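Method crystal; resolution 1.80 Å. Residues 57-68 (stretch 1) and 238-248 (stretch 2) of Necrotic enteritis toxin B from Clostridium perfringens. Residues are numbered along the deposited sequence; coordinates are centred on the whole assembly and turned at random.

Stretch 1 57-68: LLNLEGFIPSDK
Stretch 2, residues 238-248: VIIVEYQRFDN

At the centre of this contact from Necrotic enteritis toxin B, an example of how two β-strands packed face to face, rather than hydrogen-bonded edge to edge, fill the space between them with side chains and pass from an apolar centre to a polar edge, lies Tyr243 (phi/psi -115/135, chi1 m at -70°, chi2 -29°). Ile64 (-124/115; chi1 m, chi2 t) covers one face of its ring: CG1 of Ile64 sits 4.0 Å from the Tyr243 ring centroid, 19° off the normal, a CH-pi contact, while Ile64 CD1 reaches Tyr243 CG at 3.8 Å. Leu60 (-102/125; chi1 t, chi2 p) approaches the ring obliquely, its CD2 4.4 Å from Tyr243 CE1, and the same CD2 packs 3.8 Å from CG1 of Val241 (chi1 t). The tyrosine needs room at its tip, and Gly62 (-166/-167) supplies it: Gly62 CA is 3.5 Å from Tyr243 OH, and an ideal CB on that glycine would fall 2.0 Å from Tyr243 OH, a clash.

Strands 57-65 and 238-248, both extended, run in the same general direction, with a signed crossing angle of -28° and axes approaching to 8.6 Å. The CA atoms of Leu58 and Ile239 lie 9.8 Å apart, those of Leu60 and Val241 8.5 Å, and those of Ile64 and Tyr243 7.5 Å, so the strands draw together from Leu58-Ile239 to Ile64-Tyr243. Together the two stretches bury 520 Å².

Toward the N-terminal ends, the wider gap is bridged by Leu58 (chi1 m, chi2 t) and Ile239 (m, m), with Leu58 CD1 3.8 Å from Ile239 CG1. Like Leu60 and Val241, both direct CA-to-CB toward the opposing strand, as the alternation of extended chains allows.

The polar edge gathers around Arg245 (-125/117; chi1 t, chi2 t, chi3 p, chi4 -124°), where stretch 1 leaves its strand after Pro65 (-63/149). Arg245 NH1 donates to Pro65 O at 2.9 Å and 141°, near the guanidinium plane. Over one guanidinium face lie Ser66 O and Asp67 CB; Ser66 O is 3.3 Å from Arg245 NE, but the angle is too poor for a hydrogen bond. Asp67, with phi/psi 53/35 and chi1 t, places OD2 3.5 Å from Arg245 NH2 in a salt bridge. Asp247 (chi1 m) holds the guanidinium from within its own strand: Arg245 NE donates to Asp247 OD1 at 2.8 Å, and Arg245 NH2 to Asp247 OD2 at 3.0 Å. One arginine thus joins a backbone carbonyl and two carboxylates.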

ATOM      1  N   LEU A  57      -0.797  11.699  14.559  1.00 13.27           N
ATOM      2  CA  LEU A  57      -1.326  11.322  13.251  1.00 13.55           C
ATOM      3  C   LEU A  57      -0.104  10.942  12.413  1.00 13.02           C
ATOM      4  O   LEU A  57       0.863  11.704  12.349  1.00 14.39           O
ATOM      5  CB  LEU A  57      -2.053  12.502  12.593  1.00 13.86           C
ATOM      6  CG  LEU A  57      -3.349  13.019  13.238  1.00 16.39           C
ATOM      7  CD1 LEU A  57      -4.000  14.033  12.325  1.00 17.44           C
ATOM      8  CD2 LEU A  57      -4.333  11.892  13.512  1.00 16.11           C
ATOM      9  N   LEU A  58      -0.130   9.760  11.810  1.00 12.28           N
ATOM     10  CA  LEU A  58       0.996   9.291  11.019  1.00 12.23           C
ATOM     11  C   LEU A  58       0.595   9.168   9.546  1.00 12.29           C
ATOM     12  O   LEU A  58      -0.526   8.775   9.229  1.00 12.66           O
ATOM     13  CB  LEU A  58       1.498   7.924  11.543  1.00 12.58           C
ATOM     14  CG  LEU A  58       1.961   7.875  13.006  1.00 13.55           C
ATOM     15  CD1 LEU A  58       2.532   6.516  13.328  1.00 16.31           C
ATOM     16  CD2 LEU A  58       3.001   8.948  13.281  1.00 16.12           C
ATOM     17  N   ASN A  59       1.511   9.504   8.646  1.00 11.46           N
ATOM     18  CA  ASN A  59       1.241   9.391   7.225  1.00 11.80           C
ATOM     19  C   ASN A  59       2.323   8.512   6.620  1.00 10.72           C
ATOM     20  O   ASN A  59       3.493   8.826   6.751  1.00 10.50           O
ATOM     21  CB  ASN A  59       1.290  10.782   6.586  1.00 13.20           C
ATOM     22  CG  ASN A  59       0.986  10.761   5.082  1.00 18.04           C
ATOM     23  OD1 ASN A  59      -0.082  10.366   4.659  1.00 25.22           O
ATOM     24  ND2 ASN A  59       1.924  11.231   4.288  1.00 25.29           N
ATOM     25  N   LEU A  60       1.932   7.414   5.984  1.00 10.15           N
ATOM     26  CA  LEU A  60       2.889   6.541   5.295  1.00  9.76           C
ATOM     27  C   LEU A  60       2.820   6.805   3.793  1.00 10.77           C
ATOM     28  O   LEU A  60       1.727   6.740   3.201  1.00 11.24           O
ATOM     29  CB  LEU A  60       2.573   5.056   5.585  1.00  9.36           C
ATOM     30  CG  LEU A  60       3.321   4.071   4.680  1.00 10.39           C
ATOM     31  CD1 LEU A  60       4.837   4.132   4.938  1.00 12.47           C
ATOM     32  CD2 LEU A  60       2.798   2.627   4.872  1.00 10.60           C
ATOM     33  N   GLU A  61       3.960   7.126   3.180  1.00 10.94           N
ATOM     34  CA  GLU A  61       4.044   7.207   1.726  1.00 12.01           C
ATOM     35  C   GLU A  61       5.160   6.324   1.275  1.00 12.31           C
ATOM     36  O   GLU A  61       6.206   6.243   1.930  1.00 12.36           O
ATOM     37  CB  GLU A  61       4.403   8.622   1.270  1.00 13.40           C
ATOM     38  CG  GLU A  61       3.472   9.670   1.694  1.00 16.82           C
ATOM     39  CD  GLU A  61       4.098  11.018   1.455  1.00 24.40           C
ATOM     40  OE1 GLU A  61       4.694  11.570   2.405  1.00 25.18           O
ATOM     41  OE2 GLU A  61       4.058  11.477   0.294  1.00 25.45           O
ATOM     42  N   GLY A  62       4.974   5.679   0.141  1.00 11.57           N
ATOM     43  CA  GLY A  62       6.019   4.777  -0.278  1.00 11.60           C
ATOM     44  C   GLY A  62       5.920   4.338  -1.705  1.00 10.47           C
ATOM     45  O   GLY A  62       5.179   4.911  -2.512  1.00 10.02           O
ATOM     46  N   PHE A  63       6.705   3.322  -2.012  1.00 10.00           N
ATOM     47  CA  PHE A  63       6.710   2.780  -3.345  1.00  9.76           C
ATOM     48  C   PHE A  63       7.118   1.321  -3.302  1.00  9.91           C
ATOM     49  O   PHE A  63       8.081   0.953  -2.609  1.00 10.17           O
ATOM     50  CB  PHE A  63       7.667   3.548  -4.244  1.00 10.27           C
ATOM     51  CG  PHE A  63       7.600   3.118  -5.676  1.00  9.50           C
ATOM     52  CD1 PHE A  63       6.507   3.497  -6.479  1.00  9.83           C
ATOM     53  CD2 PHE A  63       8.583   2.303  -6.216  1.00 11.65           C
ATOM     54  CE1 PHE A  63       6.436   3.087  -7.811  1.00 12.54           C
ATOM     55  CE2 PHE A  63       8.519   1.889  -7.561  1.00 12.39           C
ATOM     56  CZ  PHE A  63       7.436   2.279  -8.354  1.00 10.20           C
ATOM     57  N   ILE A  64       6.383   0.507  -4.060  1.00  9.95           N
ATOM     58  CA  ILE A  64       6.719  -0.900  -4.249  1.00  8.98           C
ATOM     59  C   ILE A  64       6.847  -1.140  -5.763  1.00  9.03           C
ATOM     60  O   ILE A  64       5.844  -1.019  -6.495  1.00  9.12           O
ATOM     61  CB  ILE A  64       5.657  -1.868  -3.647  1.00  8.73           C
ATOM     62  CG1 ILE A  64       5.414  -1.598  -2.157  1.00  8.33           C
ATOM     63  CG2 ILE A  64       6.078  -3.323  -3.876  1.00  7.78           C
ATOM     64  CD1 ILE A  64       4.095  -2.213  -1.572  1.00  7.19           C
ATOM     65  N   PRO A  65       8.058  -1.469  -6.246  1.00  9.68           N
ATOM     66  CA  PRO A  65       8.219  -1.713  -7.699  1.00  9.93           C
ATOM     67  C   PRO A  65       7.384  -2.906  -8.164  1.00  9.60           C
ATOM     68  O   PRO A  65       7.140  -3.832  -7.382  1.00  9.11           O
ATOM     69  CB  PRO A  65       9.714  -2.047  -7.874  1.00 10.14           C
ATOM     70  CG  PRO A  65      10.342  -1.865  -6.542  1.00 11.88           C
ATOM     71  CD  PRO A  65       9.306  -1.692  -5.483  1.00  9.55           C
ATOM     72  N   SER A  66       6.917  -2.866  -9.412  1.00  9.39           N
ATOM     73  CA  SER A  66       6.072  -3.956  -9.903  1.00  9.52           C
ATOM     74  C   SER A  66       6.909  -5.208 -10.157  1.00  9.97           C
ATOM     75  O   SER A  66       6.419  -6.334 -10.038  1.00  9.80           O
ATOM     76  CB  SER A  66       5.343  -3.556 -11.199  1.00  9.44           C
ATOM     77  OG  SER A  66       6.263  -3.286 -12.256  1.00  9.80           O
ATOM     78  N   ASP A  67       8.163  -4.987 -10.538  1.00  9.74           N
ATOM     79  CA  ASP A  67       9.060  -6.059 -10.997  1.00 11.12           C
ATOM     80  C   ASP A  67       8.445  -6.900 -12.113  1.00 11.25           C
ATOM     81  O   ASP A  67       8.688  -8.105 -12.213  1.00 10.97           O
ATOM     82  CB  ASP A  67       9.486  -6.947  -9.828  1.00 11.79           C
ATOM     83  CG  ASP A  67      10.673  -7.815 -10.163  1.00 13.01           C
ATOM     84  OD1 ASP A  67      11.628  -7.301 -10.775  1.00 13.99           O
ATOM     85  OD2 ASP A  67      10.631  -9.016  -9.853  1.00 13.12           O
ATOM     86  N   LYS A  68       7.664  -6.263 -12.982  1.00 11.44           N
ATOM     87  CA  LYS A  68       7.119  -6.977 -14.142  1.00 12.33           C
ATOM     88  C   LYS A  68       8.268  -7.435 -15.024  1.00 13.00           C
ATOM     89  O   LYS A  68       9.187  -6.670 -15.289  1.00 13.43           O
ATOM     90  CB  LYS A  68       6.214  -6.074 -14.978  1.00 12.05           C
ATOM     91  CG  LYS A  68       5.446  -6.837 -16.048  1.00 14.98           C
ATOM     92  CD  LYS A  68       5.151  -5.971 -17.279  1.00 16.03           C
ATOM     93  CE  LYS A  68       6.277  -5.985 -18.259  1.00 19.55           C
ATOM     94  NZ  LYS A  68       5.947  -5.226 -19.481  1.00 17.89           N
ATOM     95  N   VAL A 238       7.022   1.639  18.603  1.00 10.88           N
ATOM     96  CA  VAL A 238       7.556   1.328  17.299  1.00 10.70           C
ATOM     97  C   VAL A 238       6.435   1.144  16.298  1.00 10.40           C
ATOM     98  O   VAL A 238       5.379   0.642  16.646  1.00 10.76           O
ATOM     99  CB  VAL A 238       8.447   0.061  17.378  1.00 11.41           C
ATOM    100  CG1 VAL A 238       8.899  -0.397  16.022  1.00 13.23           C
ATOM    101  CG2 VAL A 238       9.675   0.335  18.281  1.00 12.43           C
ATOM    102  N   ILE A 239       6.669   1.575  15.056  1.00 10.11           N
ATOM    103  CA  ILE A 239       5.786   1.250  13.933  1.00  9.88           C
ATOM    104  C   ILE A 239       6.606   0.413  12.945  1.00 10.69           C
ATOM    105  O   ILE A 239       7.749   0.772  12.598  1.00 11.17           O
ATOM    106  CB  ILE A 239       5.242   2.538  13.230  1.00 10.16           C
ATOM    107  CG1 ILE A 239       4.185   3.222  14.114  1.00  9.90           C
ATOM    108  CG2 ILE A 239       4.733   2.243  11.762  1.00  9.91           C
ATOM    109  CD1 ILE A 239       2.845   2.476  14.240  1.00 11.91           C
ATOM    110  N   ILE A 240       6.025  -0.707  12.512  1.00 10.37           N
ATOM    111  CA  ILE A 240       6.635  -1.572  11.513  1.00 10.26           C
ATOM    112  C   ILE A 240       5.800  -1.488  10.244  1.00 10.02           C
ATOM    113  O   ILE A 240       4.599  -1.738  10.264  1.00 10.19           O
ATOM    114  CB  ILE A 240       6.723  -3.041  11.994  1.00 10.92           C
ATOM    115  CG1 ILE A 240       7.421  -3.115  13.368  1.00 13.54           C
ATOM    116  CG2 ILE A 240       7.447  -3.913  10.943  1.00 10.57           C
ATOM    117  CD1 ILE A 240       7.067  -4.334  14.187  1.00 19.19           C
ATOM    118  N   VAL A 241       6.436  -1.120   9.141  1.00  9.49           N
ATOM    119  CA  VAL A 241       5.763  -1.059   7.834  1.00  9.46           C
ATOM    120  C   VAL A 241       6.235  -2.290   7.073  1.00  9.52           C
ATOM    121  O   VAL A 241       7.438  -2.429   6.857  1.00 10.57           O
ATOM    122  CB  VAL A 241       6.199   0.194   7.064  1.00  9.29           C
ATOM    123  CG1 VAL A 241       5.568   0.214   5.648  1.00  9.49           C
ATOM    124  CG2 VAL A 241       5.775   1.464   7.817  1.00  8.95           C
ATOM    125  N   GLU A 242       5.308  -3.185   6.711  1.00  9.77           N
ATOM    126  CA  GLU A 242       5.630  -4.424   5.990  1.00  9.49           C
ATOM    127  C   GLU A 242       5.008  -4.321   4.614  1.00  9.13           C
ATOM    128  O   GLU A 242       3.814  -4.020   4.489  1.00  9.51           O
ATOM    129  CB  GLU A 242       5.094  -5.678   6.686  1.00 10.14           C
ATOM    130  CG  GLU A 242       5.489  -5.800   8.145  1.00 11.42           C
ATOM    131  CD  GLU A 242       4.841  -6.987   8.824  1.00 14.97           C
ATOM    132  OE1 GLU A 242       3.868  -7.589   8.269  1.00 12.74           O
ATOM    133  OE2 GLU A 242       5.315  -7.328   9.930  1.00 14.97           O
ATOM    134  N   TYR A 243       5.831  -4.533   3.595  1.00  8.81           N
ATOM    135  CA  TYR A 243       5.366  -4.535   2.219  1.00  8.20           C
ATOM    136  C   TYR A 243       5.541  -5.933   1.644  1.00  8.39           C
ATOM    137  O   TYR A 243       6.595  -6.555   1.796  1.00  8.16           O
ATOM    138  CB  TYR A 243       6.249  -3.616   1.389  1.00  8.83           C
ATOM    139  CG  TYR A 243       6.158  -2.149   1.625  1.00  7.99           C
ATOM    140  CD1 TYR A 243       4.987  -1.525   2.072  1.00  9.96           C
ATOM    141  CD2 TYR A 243       7.251  -1.345   1.291  1.00  9.75           C
ATOM    142  CE1 TYR A 243       4.923  -0.125   2.193  1.00 10.55           C
ATOM    143  CE2 TYR A 243       7.194   0.031   1.401  1.00 10.81           C
ATOM    144  CZ  TYR A 243       6.057   0.642   1.859  1.00 10.40           C
ATOM    145  OH  TYR A 243       6.076   2.020   1.950  1.00 10.91           O
ATOM    146  N   GLN A 244       4.518  -6.410   0.950  1.00  8.77           N
ATOM    147  CA  GLN A 244       4.554  -7.734   0.344  1.00 10.10           C
ATOM    148  C   GLN A 244       3.953  -7.619  -1.042  1.00 10.58           C
ATOM    149  O   GLN A 244       2.945  -6.941  -1.230  1.00 11.62           O
ATOM    150  CB  GLN A 244       3.753  -8.670   1.241  1.00 11.22           C
ATOM    151  CG  GLN A 244       3.951 -10.130   1.046  1.00 17.85           C
ATOM    152  CD  GLN A 244       3.601 -10.875   2.339  1.00 21.28           C
ATOM    153  OE1 GLN A 244       3.046 -10.294   3.279  1.00 27.32           O
ATOM    154  NE2 GLN A 244       3.935 -12.127   2.394  1.00 23.43           N
ATOM    155  N   ARG A 245       4.575  -8.258  -2.032  1.00  9.75           N
ATOM    156  CA  ARG A 245       4.041  -8.201  -3.373  1.00  8.76           C
ATOM    157  C   ARG A 245       3.848  -9.633  -3.852  1.00  8.88           C
ATOM    158  O   ARG A 245       4.818 -10.383  -3.923  1.00  9.98           O
ATOM    159  CB  ARG A 245       4.998  -7.436  -4.297  1.00  9.66           C
ATOM    160  CG  ARG A 245       4.354  -7.082  -5.653  1.00  8.63           C
ATOM    161  CD  ARG A 245       5.361  -6.649  -6.728  1.00  9.34           C
ATOM    162  NE  ARG A 245       6.285  -7.744  -7.040  1.00 10.80           N
ATOM    163  CZ  ARG A 245       7.610  -7.646  -6.967  1.00 10.42           C
ATOM    164  NH1 ARG A 245       8.194  -6.477  -6.678  1.00  9.77           N
ATOM    165  NH2 ARG A 245       8.355  -8.715  -7.230  1.00 10.94           N
ATOM    166  N   PHE A 246       2.604 -10.014  -4.124  1.00  8.42           N
ATOM    167  CA  PHE A 246       2.287 -11.378  -4.561  1.00  8.96           C
ATOM    168  C   PHE A 246       2.234 -11.369  -6.067  1.00  8.90           C
ATOM    169  O   PHE A 246       1.390 -10.687  -6.660  1.00  9.56           O
ATOM    170  CB  PHE A 246       0.956 -11.839  -3.992  1.00  9.07           C
ATOM    171  CG  PHE A 246       0.953 -11.930  -2.480  1.00 11.37           C
ATOM    172  CD1 PHE A 246       1.505 -13.044  -1.851  1.00 15.77           C
ATOM    173  CD2 PHE A 246       0.417 -10.915  -1.701  1.00 13.06           C
ATOM    174  CE1 PHE A 246       1.515 -13.148  -0.444  1.00 17.25           C
ATOM    175  CE2 PHE A 246       0.416 -11.010  -0.311  1.00 14.74           C
ATOM    176  CZ  PHE A 246       0.970 -12.133   0.315  1.00 16.59           C
ATOM    177  N   ASP A 247       3.118 -12.153  -6.667  1.00  8.89           N
ATOM    178  CA  ASP A 247       3.265 -12.171  -8.108  1.00  8.53           C
ATOM    179  C   ASP A 247       2.488 -13.326  -8.693  1.00  8.32           C
ATOM    180  O   ASP A 247       2.262 -14.345  -8.023  1.00  8.37           O
ATOM    181  CB  ASP A 247       4.740 -12.266  -8.489  1.00  9.43           C
ATOM    182  CG  ASP A 247       5.524 -10.998  -8.150  1.00 10.44           C
ATOM    183  OD1 ASP A 247       4.964  -9.880  -8.216  1.00 11.50           O
ATOM    184  OD2 ASP A 247       6.711 -11.144  -7.818  1.00 10.95           O
ATOM    185  N   ASN A 248       2.041 -13.146  -9.935  1.00  7.74           N
ATOM    186  CA  ASN A 248       1.476 -14.225 -10.731  1.00  7.65           C
ATOM    187  C   ASN A 248       2.313 -14.411 -12.000  1.00  8.57           C
ATOM    188  O   ASN A 248       3.037 -13.495 -12.411  1.00  8.49           O
ATOM    189  CB  ASN A 248       0.025 -13.896 -11.148  1.00  7.64           C
ATOM    190  CG  ASN A 248      -1.017 -14.143 -10.031  1.00  8.33           C
ATOM    191  OD1 ASN A 248      -2.210 -14.133 -10.327  1.00 11.21           O
ATOM    192  ND2 ASN A 248      -0.580 -14.316  -8.767  1.00  8.42           N
TER
HETATM  193  O   HOH W   1       5.908  -9.041 -10.688  1.00  7.68           O